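Local coordinates for protein beta-fructofuranosidase (Bifidobacterium adolescentis, PDB 6NOB) that probably hydrolyses sucrose and related sugars by releasing terminal, non-reducing beta-fructofuranosyl residues, at residues I111-E123 and V585-N597. Sequence-based numbering, arbitrary orientation.
Sequences IYNRFGRSGAHFE and VFFDRNVVEVFLN
With CG of Asp588 anti to its own nitrogen (chi1 -176°) and CG of His121 set beside the backbone N (chi1 -66°), the two side chains run past one another in opposite senses, the carboxylate lying close to the plane of the imidazole (23° between them). His121 ND1 donates to the anti lone pair of Asp588 OD2 at 2.8 Å, while Ala120 N reaches the same oxygen on its syn side at 2.6 Å. Gly119 N meets Asp588 OD1 from above the carboxylate plane, 3.0 Å away. At the far edge of the imidazole, His121 NE2 donates a hydrogen bond to Glu593 OE2 (2.6 Å); the other oxygen of Glu593 is in a salt bridge with Arg476. Val591 CG1 lies over one ring face in a CH-pi contact. Asp588 ends strand 582-588, and Arg589 and Asn590 make the turn into strand 591-596, a beta-hairpin of the beta-sandwich that follows the five-bladed propeller in GH32 enzymes; the loop packed on it leads into propeller strand 127-138. With an alanine here instead of Asp588, the amides of Gly119 and Ala120 are likely to lose their acceptor and His121 ND1 its mate, the ring then held in rotation mainly by the Glu593 bond. Arg589 sends NE to Arg117 O at 2.9 Å, fairly straight, and NH2 weakly to Arg114 O.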
loop_
_atom_site.group_PDB
_atom_site.type_symbol
_atom_site.label_atom_id
_atom_site.label_comp_id
_atom_site.label_asym_id
_atom_site.label_seq_id
_atom_site.Cartn_x
_atom_site.Cartn_y
_atom_site.Cartn_z
ATOM N N ILE A 111 -19.975 8.274 3.278
ATOM C CA ILE A 111 -18.755 7.685 3.818
ATOM C C ILE A 111 -17.518 8.429 3.324
ATOM O O ILE A 111 -16.590 8.689 4.098
ATOM C CB ILE A 111 -18.689 6.185 3.473
ATOM C CG1 ILE A 111 -19.794 5.417 4.204
ATOM C CG2 ILE A 111 -17.321 5.607 3.824
ATOM C CD1 ILE A 111 -19.819 3.936 3.895
ATOM N N TYR A 112 -17.485 8.800 2.042
ATOM C CA TYR A 112 -16.255 9.274 1.423
ATOM C C TYR A 112 -16.217 10.767 1.130
ATOM O O TYR A 112 -15.121 11.330 1.052
ATOM C CB TYR A 112 -15.994 8.513 0.116
ATOM C CG TYR A 112 -15.571 7.078 0.335
ATOM C CD1 TYR A 112 -14.247 6.760 0.606
ATOM C CD2 TYR A 112 -16.495 6.044 0.275
ATOM C CE1 TYR A 112 -13.855 5.453 0.810
ATOM C CE2 TYR A 112 -16.112 4.732 0.477
ATOM C CZ TYR A 112 -14.791 4.442 0.744
ATOM O OH TYR A 112 -14.403 3.137 0.946
ATOM N N ASN A 113 -17.363 11.423 0.958
ATOM C CA ASN A 113 -17.376 12.848 0.617
ATOM C C ASN A 113 -17.272 13.686 1.895
ATOM O O ASN A 113 -18.223 14.326 2.347
ATOM C CB ASN A 113 -18.624 13.190 -0.186
ATOM C CG ASN A 113 -18.630 14.626 -0.665
ATOM O OD1 ASN A 113 -17.584 15.188 -0.994
ATOM N ND2 ASN A 113 -19.812 15.233 -0.702
ATOM N N ARG A 114 -16.074 13.668 2.479
ATOM C CA ARG A 114 -15.797 14.384 3.716
ATOM C C ARG A 114 -14.403 14.989 3.658
ATOM O O ARG A 114 -13.479 14.404 3.085
ATOM C CB ARG A 114 -15.893 13.471 4.949
ATOM C CG ARG A 114 -17.202 12.721 5.094
ATOM C CD ARG A 114 -17.160 11.795 6.294
ATOM N NE ARG A 114 -16.795 12.511 7.512
ATOM C CZ ARG A 114 -17.657 13.184 8.265
ATOM N NH1 ARG A 114 -18.938 13.233 7.925
ATOM N NH2 ARG A 114 -17.241 13.807 9.360
ATOM N N PHE A 115 -14.261 16.167 4.264
ATOM C CA PHE A 115 -12.954 16.801 4.378
ATOM C C PHE A 115 -11.976 15.865 5.077
ATOM O O PHE A 115 -12.303 15.254 6.098
ATOM C CB PHE A 115 -13.079 18.122 5.140
ATOM C CG PHE A 115 -11.771 18.840 5.346
ATOM C CD1 PHE A 115 -11.034 19.300 4.266
ATOM C CD2 PHE A 115 -11.289 19.072 6.627
ATOM C CE1 PHE A 115 -9.836 19.966 4.459
ATOM C CE2 PHE A 115 -10.092 19.736 6.826
ATOM C CZ PHE A 115 -9.364 20.184 5.743
ATOM N N GLY A 116 -10.778 15.738 4.512
ATOM C CA GLY A 116 -9.791 14.795 4.992
ATOM C C GLY A 116 -9.709 13.507 4.201
ATOM O O GLY A 116 -8.814 12.694 4.466
ATOM N N ARG A 117 -10.611 13.292 3.247
ATOM C CA ARG A 117 -10.596 12.112 2.398
ATOM C C ARG A 117 -10.261 12.504 0.966
ATOM O O ARG A 117 -10.535 13.626 0.529
ATOM C CB ARG A 117 -11.945 11.384 2.426
ATOM C CG ARG A 117 -12.520 11.176 3.815
ATOM C CD ARG A 117 -13.443 9.968 3.859
ATOM N NE ARG A 117 -12.716 8.722 3.627
ATOM C CZ ARG A 117 -13.119 7.529 4.053
ATOM N NH1 ARG A 117 -12.392 6.451 3.796
ATOM N NH2 ARG A 117 -14.245 7.412 4.743
ATOM N N SER A 118 -9.654 11.569 0.238
ATOM C CA SER A 118 -9.421 11.764 -1.182
ATOM C C SER A 118 -10.672 11.390 -1.969
ATOM O O SER A 118 -11.584 10.730 -1.464
ATOM C CB SER A 118 -8.233 10.930 -1.657
ATOM O OG SER A 118 -8.558 9.549 -1.655
ATOM N N GLY A 119 -10.707 11.812 -3.231
ATOM C CA GLY A 119 -11.861 11.554 -4.070
ATOM C C GLY A 119 -11.701 10.400 -5.040
ATOM O O GLY A 119 -12.699 9.807 -5.462
ATOM N N ALA A 120 -10.458 10.063 -5.402
ATOM C CA ALA A 120 -10.206 9.083 -6.449
ATOM C C ALA A 120 -9.196 8.005 -6.078
ATOM O O ALA A 120 -8.905 7.145 -6.916
ATOM C CB ALA A 120 -9.732 9.781 -7.733
ATOM N N HIS A 121 -8.649 8.024 -4.868
ATOM C CA HIS A 121 -7.745 6.979 -4.413
ATOM C C HIS A 121 -8.504 5.997 -3.532
ATOM O O HIS A 121 -9.472 6.362 -2.860
ATOM C CB HIS A 121 -6.561 7.568 -3.640
ATOM C CG HIS A 121 -5.648 8.410 -4.477
ATOM N ND1 HIS A 121 -6.014 9.646 -4.966
ATOM C CD2 HIS A 121 -4.382 8.196 -4.906
ATOM C CE1 HIS A 121 -5.016 10.154 -5.665
ATOM N NE2 HIS A 121 -4.011 9.295 -5.644
ATOM N N PHE A 122 -8.064 4.740 -3.540
ATOM C CA PHE A 122 -8.736 3.740 -2.722
ATOM C C PHE A 122 -8.474 3.998 -1.244
ATOM O O PHE A 122 -7.331 4.218 -0.829
ATOM C CB PHE A 122 -8.290 2.324 -3.082
ATOM C CG PHE A 122 -8.954 1.269 -2.240
ATOM C CD1 PHE A 122 -10.223 0.812 -2.559
ATOM C CD2 PHE A 122 -8.331 0.769 -1.104
ATOM C CE1 PHE A 122 -10.851 -0.143 -1.775
ATOM C CE2 PHE A 122 -8.955 -0.182 -0.315
ATOM C CZ PHE A 122 -10.215 -0.641 -0.653
ATOM N N GLU A 123 -9.539 3.966 -0.453
ATOM C CA GLU A 123 -9.490 4.025 0.997
ATOM C C GLU A 123 -10.541 3.068 1.535
ATOM O O GLU A 123 -11.567 2.842 0.881
ATOM C CB GLU A 123 -9.765 5.440 1.532
ATOM C CG GLU A 123 -8.868 6.534 0.976
ATOM C CD GLU A 123 -9.304 7.919 1.423
ATOM O OE1 GLU A 123 -10.257 8.008 2.227
ATOM O OE2 GLU A 123 -8.698 8.917 0.971
ATOM N N VAL A 585 0.516 16.332 -13.391
ATOM C CA VAL A 585 0.136 16.469 -11.989
ATOM C C VAL A 585 -1.255 15.890 -11.776
ATOM O O VAL A 585 -2.198 16.246 -12.493
ATOM C CB VAL A 585 0.168 17.939 -11.531
ATOM C CG1 VAL A 585 -0.193 18.044 -10.059
ATOM C CG2 VAL A 585 1.533 18.552 -11.800
ATOM N N PHE A 586 -1.380 15.004 -10.790
ATOM C CA PHE A 586 -2.666 14.562 -10.256
ATOM C C PHE A 586 -2.751 15.054 -8.815
ATOM O O PHE A 586 -1.991 14.591 -7.957
ATOM C CB PHE A 586 -2.813 13.041 -10.294
ATOM C CG PHE A 586 -2.858 12.445 -11.676
ATOM C CD1 PHE A 586 -1.694 12.229 -12.395
ATOM C CD2 PHE A 586 -4.064 12.058 -12.235
ATOM C CE1 PHE A 586 -1.733 11.663 -13.656
ATOM C CE2 PHE A 586 -4.112 11.493 -13.499
ATOM C CZ PHE A 586 -2.942 11.295 -14.210
ATOM N N PHE A 587 -3.664 15.983 -8.543
ATOM C CA PHE A 587 -3.949 16.399 -7.174
ATOM C C PHE A 587 -5.387 16.042 -6.836
ATOM O O PHE A 587 -6.318 16.503 -7.505
ATOM C CB PHE A 587 -3.716 17.893 -6.957
ATOM C CG PHE A 587 -3.913 18.312 -5.531
ATOM C CD1 PHE A 587 -2.948 18.030 -4.578
ATOM C CD2 PHE A 587 -5.079 18.947 -5.132
ATOM C CE1 PHE A 587 -3.129 18.394 -3.257
ATOM C CE2 PHE A 587 -5.266 19.314 -3.812
ATOM C CZ PHE A 587 -4.289 19.035 -2.873
ATOM N N ASP A 588 -5.565 15.243 -5.783
ATOM C CA ASP A 588 -6.860 14.668 -5.428
ATOM C C ASP A 588 -7.188 15.047 -3.979
ATOM O O ASP A 588 -7.099 14.220 -3.069
ATOM C CB ASP A 588 -6.848 13.152 -5.636
ATOM C CG ASP A 588 -8.196 12.510 -5.375
ATOM O OD1 ASP A 588 -9.220 13.227 -5.395
ATOM O OD2 ASP A 588 -8.227 11.281 -5.153
ATOM N N ARG A 589 -7.549 16.318 -3.779
ATOM C CA ARG A 589 -8.034 16.851 -2.506
ATOM C C ARG A 589 -6.973 16.865 -1.408
ATOM O O ARG A 589 -6.698 17.922 -0.828
ATOM C CB ARG A 589 -9.270 16.072 -2.044
ATOM C CG ARG A 589 -10.514 16.364 -2.874
ATOM C CD ARG A 589 -11.512 15.221 -2.811
ATOM N NE ARG A 589 -12.075 15.057 -1.474
ATOM C CZ ARG A 589 -13.146 15.707 -1.030
ATOM N NH1 ARG A 589 -13.774 16.571 -1.818
ATOM N NH2 ARG A 589 -13.591 15.495 0.201
ATOM N N ASN A 590 -6.374 15.709 -1.098
ATOM C CA ASN A 590 -5.398 15.667 -0.014
ATOM C C ASN A 590 -4.162 14.840 -0.359
ATOM O O ASN A 590 -3.488 14.348 0.553
ATOM C CB ASN A 590 -6.032 15.131 1.278
ATOM C CG ASN A 590 -6.515 13.695 1.148
ATOM O OD1 ASN A 590 -6.435 13.087 0.079
ATOM N ND2 ASN A 590 -7.018 13.143 2.247
ATOM N N VAL A 591 -3.847 14.677 -1.640
ATOM C CA VAL A 591 -2.670 13.919 -2.053
ATOM C C VAL A 591 -2.295 14.366 -3.459
ATOM O O VAL A 591 -3.164 14.636 -4.293
ATOM C CB VAL A 591 -2.927 12.394 -1.975
ATOM C CG1 VAL A 591 -4.099 11.993 -2.869
ATOM C CG2 VAL A 591 -1.671 11.605 -2.334
ATOM N N VAL A 592 -0.991 14.464 -3.708
ATOM C CA VAL A 592 -0.463 14.847 -5.010
ATOM C C VAL A 592 0.379 13.698 -5.544
ATOM O O VAL A 592 1.015 12.963 -4.782
ATOM C CB VAL A 592 0.364 16.154 -4.939
ATOM C CG1 VAL A 592 1.717 15.910 -4.287
ATOM C CG2 VAL A 592 0.538 16.763 -6.323
ATOM N N GLU A 593 0.347 13.521 -6.863
ATOM C CA GLU A 593 1.222 12.579 -7.554
ATOM C C GLU A 593 1.688 13.246 -8.839
ATOM O O GLU A 593 0.862 13.653 -9.662
ATOM C CB GLU A 593 0.511 11.253 -7.850
ATOM C CG GLU A 593 -0.057 10.568 -6.613
ATOM C CD GLU A 593 -0.503 9.146 -6.876
ATOM O OE1 GLU A 593 0.364 8.298 -7.171
ATOM O OE2 GLU A 593 -1.720 8.874 -6.783
ATOM N N VAL A 594 3.003 13.366 -9.002
ATOM C CA VAL A 594 3.603 14.131 -10.088
ATOM C C VAL A 594 4.475 13.201 -10.920
ATOM O O VAL A 594 5.254 12.414 -10.370
ATOM C CB VAL A 594 4.427 15.315 -9.549
ATOM C CG1 VAL A 594 5.099 16.060 -10.688
ATOM C CG2 VAL A 594 3.543 16.248 -8.732
ATOM N N PHE A 595 4.350 13.299 -12.241
ATOM C CA PHE A 595 5.139 12.508 -13.174
ATOM C C PHE A 595 5.845 13.443 -14.144
ATOM O O PHE A 595 5.206 14.295 -14.769
ATOM C CB PHE A 595 4.250 11.502 -13.914
ATOM C CG PHE A 595 3.531 10.564 -12.990
ATOM C CD1 PHE A 595 2.291 10.897 -12.469
ATOM C CD2 PHE A 595 4.114 9.365 -12.610
ATOM C CE1 PHE A 595 1.639 10.045 -11.600
ATOM C CE2 PHE A 595 3.467 8.508 -11.743
ATOM C CZ PHE A 595 2.226 8.847 -11.238
ATOM N N LEU A 596 7.162 13.292 -14.256
ATOM C CA LEU A 596 7.989 14.173 -15.065
ATOM C C LEU A 596 8.539 13.425 -16.271
ATOM O O LEU A 596 8.904 12.248 -16.170
ATOM C CB LEU A 596 9.143 14.748 -14.240
ATOM C CG LEU A 596 8.748 15.433 -12.930
ATOM C CD1 LEU A 596 9.960 16.067 -12.273
ATOM C CD2 LEU A 596 7.673 16.474 -13.182
ATOM N N ASN A 597 8.592 14.119 -17.409
ATOM C CA ASN A 597 9.149 13.573 -18.647
ATOM C C ASN A 597 8.508 12.233 -19.005
ATOM O O ASN A 597 9.179 11.291 -19.433
ATOM C CB ASN A 597 10.669 13.442 -18.550
ATOM C CG ASN A 597 11.378 14.772 -18.715
ATOM O OD1 ASN A 597 10.741 15.816 -18.849
ATOM N ND2 ASN A 597 12.706 14.740 -18.707
HETATM O O HOH W 1 -7.497 10.296 3.158
#